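PDB 6A4V: 49 protein from Murid herpesvirus 4, which probably interacts with the host poly(ADP-ribose) polymerase 1 and thereby facilitates replication of this gammaherpesvirus. Local coordinates for residues T78-H81 against N82-T85; F230-C233 against V234-Q237; T272-V275 against W276-S280. All blocks are in the same frame, centred on the assembly; numbering follows the deposited sequence.

Contact 1 of 3, residues T78-H81 against N82-T85; sequences TLRH and NLDT
Arg80 and Asp84, one helical turn apart, form a long salt bridge, with NE of Arg80 3.6 Å from OD1 of Asp84. OD1 of Asp84 sits at the edge of the guanidinium, near its plane, though the two planes are 31° apart. Arg80 gets there by swinging CG anti to its own N (chi1 177°) and then bending at chi2 and chi3, which folds the tip back over the following turn; its NH1 is hydrogen-bonded to Asn293.

Van der Waals contact is made by Leu83, whose CD2 lies over one face of the guanidinium, 3.5 Å from NH2 of Arg80. Thr78 and Asn82 run side by side, also in van der Waals contact, CG2 of Thr78 3.9 Å from ND2 of Asn82, while that amide nitrogen bonds to the carbonyl of Tyr40.

Among the hydrogen bonds, N of Asn82 reaches O of Thr78 at 3.0 Å. O of His81 takes OG1 of Thr85 at 3.1 Å and weak bonds from the N atoms of Asp84 and Thr85. The His81 ring, its NE2 hydrogen-bonded to Thr295, meets His81 of the second subunit edge-to-face. This is the C-terminal end of helix 61-85, an i to i+4 ion pair followed by a threonine folded back onto the last turn, at the subunit interface.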
loop_
_atom_site.group_PDB
_atom_site.type_symbol
_atom_site.label_atom_id
_atom_site.label_comp_id
_atom_site.label_asym_id
_atom_site.label_seq_id
_atom_site.Cartn_x
_atom_site.Cartn_y
_atom_site.Cartn_z
ATOM N N THR B 78 6.721 3.425 1.514
ATOM C CA THR B 78 6.575 2.003 1.877
ATOM C C THR B 78 6.860 1.845 3.374
ATOM O O THR B 78 6.121 1.161 4.053
ATOM C CB THR B 78 7.548 1.132 1.076
ATOM O OG1 THR B 78 7.189 1.426 -0.247
ATOM C CG2 THR B 78 7.475 -0.350 1.288
ATOM N N LEU B 79 7.902 2.483 3.899
ATOM C CA LEU B 79 8.280 2.252 5.309
ATOM C C LEU B 79 7.213 2.760 6.298
ATOM O O LEU B 79 7.036 2.190 7.376
ATOM C CB LEU B 79 9.620 2.914 5.606
ATOM C CG LEU B 79 10.851 2.328 4.911
ATOM C CD1 LEU B 79 12.110 3.073 5.358
ATOM C CD2 LEU B 79 10.996 0.855 5.204
ATOM N N ARG B 80 6.469 3.798 5.931
ATOM C CA ARG B 80 5.333 4.241 6.756
ATOM C C ARG B 80 4.149 3.254 6.701
ATOM O O ARG B 80 3.478 3.032 7.724
ATOM C CB ARG B 80 4.808 5.595 6.279
ATOM C CG ARG B 80 3.582 6.061 7.057
ATOM C CD ARG B 80 3.911 6.922 8.256
ATOM N NE ARG B 80 4.206 6.402 9.592
ATOM C CZ ARG B 80 4.847 7.127 10.499
ATOM N NH1 ARG B 80 5.636 8.124 10.112
ATOM N NH2 ARG B 80 4.720 6.858 11.783
ATOM N N HIS B 81 3.846 2.756 5.503
ATOM C CA HIS B 81 2.844 1.659 5.353
ATOM C C HIS B 81 3.227 0.541 6.322
ATOM O O HIS B 81 2.413 0.097 7.122
ATOM C CB HIS B 81 2.678 1.129 3.906
ATOM C CG HIS B 81 2.160 2.079 2.862
ATOM N ND1 HIS B 81 2.210 1.778 1.490
ATOM C CD2 HIS B 81 1.623 3.332 2.931
ATOM C CE1 HIS B 81 1.678 2.772 0.783
ATOM N NE2 HIS B 81 1.307 3.741 1.644
ATOM N N ASN B 82 4.509 0.157 6.316
ATOM C CA ASN B 82 4.963 -0.956 7.114
ATOM C C ASN B 82 4.858 -0.636 8.616
ATOM O O ASN B 82 4.486 -1.489 9.362
ATOM C CB ASN B 82 6.352 -1.455 6.728
ATOM C CG ASN B 82 6.347 -2.193 5.411
ATOM O OD1 ASN B 82 5.292 -2.656 4.999
ATOM N ND2 ASN B 82 7.465 -2.210 4.696
ATOM N N LEU B 83 5.175 0.587 9.041
ATOM C CA LEU B 83 5.190 0.899 10.479
ATOM C C LEU B 83 3.764 1.039 11.028
ATOM O O LEU B 83 3.566 0.826 12.208
ATOM C CB LEU B 83 6.056 2.130 10.746
ATOM C CG LEU B 83 6.069 2.673 12.176
ATOM C CD1 LEU B 83 6.845 1.753 13.117
ATOM C CD2 LEU B 83 6.694 4.058 12.208
ATOM N N ASP B 84 2.792 1.403 10.187
ATOM C CA ASP B 84 1.434 1.477 10.637
ATOM C C ASP B 84 0.949 0.040 10.938
ATOM O O ASP B 84 0.172 -0.143 11.881
ATOM C CB ASP B 84 0.500 2.183 9.650
ATOM C CG ASP B 84 0.775 3.658 9.403
ATOM O OD1 ASP B 84 1.416 4.263 10.253
ATOM O OD2 ASP B 84 0.423 4.167 8.283
ATOM N N THR B 85 1.432 -0.951 10.165
ATOM C CA THR B 85 1.053 -2.295 10.341
ATOM C C THR B 85 1.777 -3.017 11.493
ATOM O O THR B 85 1.231 -3.928 12.116
ATOM C CB THR B 85 1.392 -3.118 9.119
ATOM O OG1 THR B 85 0.897 -2.468 7.951
ATOM C CG2 THR B 85 0.851 -4.518 9.314
#

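Contact 2 of 3, residues F230-C233 against V234-Q237; sequences FSVC and VQSQ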
loop_
_atom_site.group_PDB
_atom_site.type_symbol
_atom_site.label_atom_id
_atom_site.label_comp_id
_atom_site.label_asym_id
_atom_site.label_seq_id
_atom_site.Cartn_x
_atom_site.Cartn_y
_atom_site.Cartn_z
ATOM N N PHE B 230 11.403 -11.387 13.355
ATOM C CA PHE B 230 10.502 -10.239 13.460
ATOM C C PHE B 230 10.414 -9.854 14.937
ATOM O O PHE B 230 10.266 -8.691 15.304
ATOM C CB PHE B 230 9.123 -10.534 12.832
ATOM C CG PHE B 230 9.052 -10.241 11.355
ATOM C CD1 PHE B 230 9.229 -8.939 10.869
ATOM C CD2 PHE B 230 8.877 -11.264 10.429
ATOM C CE1 PHE B 230 9.191 -8.671 9.511
ATOM C CE2 PHE B 230 8.850 -10.984 9.064
ATOM C CZ PHE B 230 8.974 -9.694 8.605
ATOM N N SER B 231 10.543 -10.838 15.824
ATOM C CA SER B 231 10.445 -10.488 17.234
ATOM C C SER B 231 11.547 -9.510 17.612
ATOM O O SER B 231 11.349 -8.563 18.366
ATOM C CB SER B 231 10.505 -11.683 18.104
ATOM O OG SER B 231 9.211 -12.260 18.240
ATOM N N VAL B 232 12.747 -9.804 17.151
ATOM C CA VAL B 232 13.867 -8.998 17.545
ATOM C C VAL B 232 13.710 -7.639 16.867
ATOM O O VAL B 232 13.812 -6.577 17.472
ATOM C CB VAL B 232 15.179 -9.723 17.177
ATOM C CG1 VAL B 232 16.357 -8.783 17.057
ATOM C CG2 VAL B 232 15.459 -10.828 18.191
ATOM N N CYS B 233 13.390 -7.706 15.583
ATOM C CA CYS B 233 13.157 -6.546 14.777
ATOM C C CYS B 233 12.181 -5.553 15.433
ATOM O O CYS B 233 12.415 -4.331 15.385
ATOM C CB CYS B 233 12.624 -7.008 13.450
ATOM S SG CYS B 233 12.884 -5.776 12.165
ATOM N N VAL B 234 11.103 -6.059 16.057
ATOM C CA VAL B 234 10.016 -5.233 16.611
ATOM C C VAL B 234 10.423 -4.820 18.017
ATOM O O VAL B 234 10.336 -3.648 18.390
ATOM C CB VAL B 234 8.673 -6.006 16.520
ATOM C CG1 VAL B 234 7.478 -5.388 17.258
ATOM C CG2 VAL B 234 8.306 -6.258 15.060
ATOM N N GLN B 235 10.976 -5.761 18.796
ATOM C CA GLN B 235 11.534 -5.415 20.086
ATOM C C GLN B 235 12.395 -4.154 19.881
ATOM O O GLN B 235 12.259 -3.180 20.565
ATOM C CB GLN B 235 12.414 -6.553 20.638
ATOM C CG GLN B 235 11.692 -7.629 21.474
ATOM C CD GLN B 235 12.316 -9.020 21.469
ATOM O OE1 GLN B 235 13.514 -9.219 21.213
ATOM N NE2 GLN B 235 11.493 -10.021 21.766
ATOM N N SER B 236 13.317 -4.209 18.919
ATOM C CA SER B 236 14.438 -3.278 18.829
ATOM C C SER B 236 14.071 -2.045 17.974
ATOM O O SER B 236 14.933 -1.203 17.660
ATOM C CB SER B 236 15.661 -4.029 18.285
ATOM O OG SER B 236 15.771 -5.360 18.854
ATOM N N GLN B 237 12.813 -1.964 17.516
ATOM C CA GLN B 237 12.307 -0.841 16.734
ATOM C C GLN B 237 13.188 -0.508 15.511
ATOM O O GLN B 237 13.274 0.692 15.091
ATOM C CB GLN B 237 12.153 0.331 17.701
ATOM C CG GLN B 237 10.928 0.108 18.595
ATOM C CD GLN B 237 10.456 1.334 19.330
ATOM O OE1 GLN B 237 9.459 1.949 18.956
ATOM N NE2 GLN B 237 11.174 1.691 20.390
#
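Gln235 lies back against the carbonyl of Ser231, one turn earlier, and can be traced atom by atom. Its CB is 3.2 Å from O of Ser231 and also near O of Val232. With chi1 at -88°, CG stands beside the Gln235 N and stays close to the same Ser231 oxygen, as does CD. The chain then runs extended, and the amide lies over O of Ser231, OE1 of Gln235 reaching toward Val232, 3.9 Å from its CG2, and NE2 of Gln235 toward CB of Ser231. The Ser231 oxygen itself accepts the N of Gln235 at 2.9 Å.

This turn closes helix 213-235 with a Schellman motif, in which Gln237 takes a positive phi of 52° and leads straight into helix 238-262 as its N-cap residue. Ser236 grips the end of the turn twice: its OG and its N, 2.7 Å and 2.8 Å away, both donate to O of Val232, the hydroxyl from above the carbonyl plane. On another side of the helix, CG2 of Val234 presses to 3.1 Å from O of Phe230, and the Val234 side chain goes on to touch Leu90 of helix 89-104. The Phe230 ring meets Tyr40 edge-to-face.

Contact 3 of 3, residues T272-V275 against W276-S280; sequences TSVV and WAKLS
The indole of Trp276 meets Ser273 through its five-membered ring. CB of Ser273 lies in the ring plane at the edge, 3.4 Å from CD1 of Trp276, and OG of Ser273 approaches the same carbon obliquely at 3.1 Å. Two torsions bring them together: CG of Trp276 stands beside its own N (chi1 -73°), tipping the ring back toward the start of the helix, while OG of Ser273 is anti to its N (chi1 180°). The Trp276 side chain also touches Glu262 of helix 238-262.

Farther round the helix, Val275 and Leu279 lie side by side, with CG1 of Val275 3.9 Å from CD1 of Leu279; both also pack on Val261. Val274 runs alongside Lys278 in the same way, its CG2 4.0 Å from CE of Lys278. CB and CG of Lys278 lie against O of Val274 and only CE meets the valine methyl; the ammonium forms a salt bridge with Glu206 of the second subunit.

Of the backbone bonds, N of Leu279 to O of Val275 is short at 2.7 Å. N of Ala277 reaches O of Ser273 at 3.3 Å and opens the ladder of the helix. Ser273 is therefore N-cap by position, although its hydroxyl makes no capping bond. The arrangement is the first turn of helix 274-289: Val275 and Leu279 face helix 238-262, Val274, Val275 and Lys278 meet helix 295-312, and Val274 and Lys278 also reach the second subunit.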
loop_
_atom_site.group_PDB
_atom_site.type_symbol
_atom_site.label_atom_id
_atom_site.label_comp_id
_atom_site.label_asym_id
_atom_site.label_seq_id
_atom_site.Cartn_x
_atom_site.Cartn_y
_atom_site.Cartn_z
ATOM N N THR B 272 6.652 33.053 -13.035
ATOM C CA THR B 272 6.063 32.158 -14.058
ATOM C C THR B 272 7.082 31.079 -14.489
ATOM O O THR B 272 6.845 30.372 -15.473
ATOM C CB THR B 272 5.490 32.942 -15.255
ATOM O OG1 THR B 272 6.554 33.505 -16.022
ATOM C CG2 THR B 272 4.535 34.050 -14.861
ATOM N N SER B 273 8.201 30.948 -13.753
ATOM C CA SER B 273 9.123 29.803 -13.862
ATOM C C SER B 273 8.529 28.610 -13.104
ATOM O O SER B 273 8.479 28.607 -11.869
ATOM C CB SER B 273 10.497 30.158 -13.335
ATOM O OG SER B 273 11.391 29.059 -13.443
ATOM N N VAL B 274 8.077 27.595 -13.847
ATOM C CA VAL B 274 7.352 26.454 -13.253
ATOM C C VAL B 274 8.299 25.599 -12.380
ATOM O O VAL B 274 7.817 24.846 -11.518
ATOM C CB VAL B 274 6.621 25.619 -14.330
ATOM C CG1 VAL B 274 7.582 24.814 -15.179
ATOM C CG2 VAL B 274 5.547 24.703 -13.754
ATOM N N VAL B 275 9.620 25.700 -12.596
ATOM C CA VAL B 275 10.613 25.080 -11.705
ATOM C C VAL B 275 10.465 25.688 -10.304
ATOM O O VAL B 275 10.166 24.981 -9.337
ATOM C CB VAL B 275 12.059 25.249 -12.208
ATOM C CG1 VAL B 275 13.072 24.712 -11.206
ATOM C CG2 VAL B 275 12.262 24.593 -13.556
ATOM N N TRP B 276 10.661 27.005 -10.216
ATOM C CA TRP B 276 10.626 27.746 -8.947
ATOM C C TRP B 276 9.323 27.473 -8.180
ATOM O O TRP B 276 9.327 27.481 -6.938
ATOM C CB TRP B 276 10.849 29.242 -9.201
ATOM C CG TRP B 276 12.272 29.539 -9.567
ATOM C CD1 TRP B 276 12.774 29.970 -10.766
ATOM C CD2 TRP B 276 13.402 29.355 -8.702
ATOM N NE1 TRP B 276 14.136 30.092 -10.696
ATOM C CE2 TRP B 276 14.548 29.722 -9.440
ATOM C CE3 TRP B 276 13.543 28.924 -7.378
ATOM C CZ2 TRP B 276 15.825 29.668 -8.883
ATOM C CZ3 TRP B 276 14.803 28.873 -6.829
ATOM C CH2 TRP B 276 15.925 29.243 -7.576
ATOM N N ALA B 277 8.252 27.194 -8.936
ATOM C CA ALA B 277 6.895 26.934 -8.445
ATOM C C ALA B 277 6.723 25.522 -7.871
ATOM O O ALA B 277 6.110 25.330 -6.803
ATOM C CB ALA B 277 5.924 27.141 -9.584
ATOM N N LYS B 278 7.133 24.531 -8.666
ATOM C CA LYS B 278 7.191 23.187 -8.241
ATOM C C LYS B 278 8.159 23.092 -7.059
ATOM O O LYS B 278 7.840 22.433 -6.054
ATOM C CB LYS B 278 7.545 22.263 -9.412
ATOM C CG LYS B 278 6.402 22.053 -10.396
ATOM C CD LYS B 278 6.645 21.020 -11.501
ATOM C CE LYS B 278 5.483 20.919 -12.474
ATOM N NZ LYS B 278 4.286 20.301 -11.852
ATOM N N LEU B 279 9.256 23.868 -7.099
ATOM C CA LEU B 279 10.185 23.775 -6.048
ATOM C C LEU B 279 9.557 24.295 -4.765
ATOM O O LEU B 279 9.735 23.702 -3.751
ATOM C CB LEU B 279 11.499 24.484 -6.380
ATOM C CG LEU B 279 12.593 23.559 -6.893
ATOM C CD1 LEU B 279 13.782 24.381 -7.356
ATOM C CD2 LEU B 279 13.001 22.582 -5.800
ATOM N N SER B 280 8.754 25.346 -4.865
ATOM C CA SER B 280 8.188 25.954 -3.693
ATOM C C SER B 280 7.141 25.002 -3.107
ATOM O O SER B 280 7.064 24.776 -1.886
ATOM C CB SER B 280 7.595 27.308 -4.005
ATOM O OG SER B 280 7.066 27.876 -2.814
#

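Overall arrangement
The three contacts follow one another along a mainly helical chain and mark helix ends: contact 1 the end of helix 61-85, contact 2 the end of helix 213-235, contact 3 the start of helix 274-289. Contacts 1 and 2 are close, their centres 14 Å apart and their nearest atoms about 6 Å, and Tyr40 has a partner in each. Contact 3 is remote, its centre 31 Å from that of contact 1 and 43 Å from that of contact 2. Helix 238-262 spans this gap, starting right after contact 2, touching Leu83 of contact 1 and reaching contact 3. Contacts 1 and 3, but not contact 2, meet the second subunit, so the dimer is joined at two well-separated places, near the chain's centre and far from it.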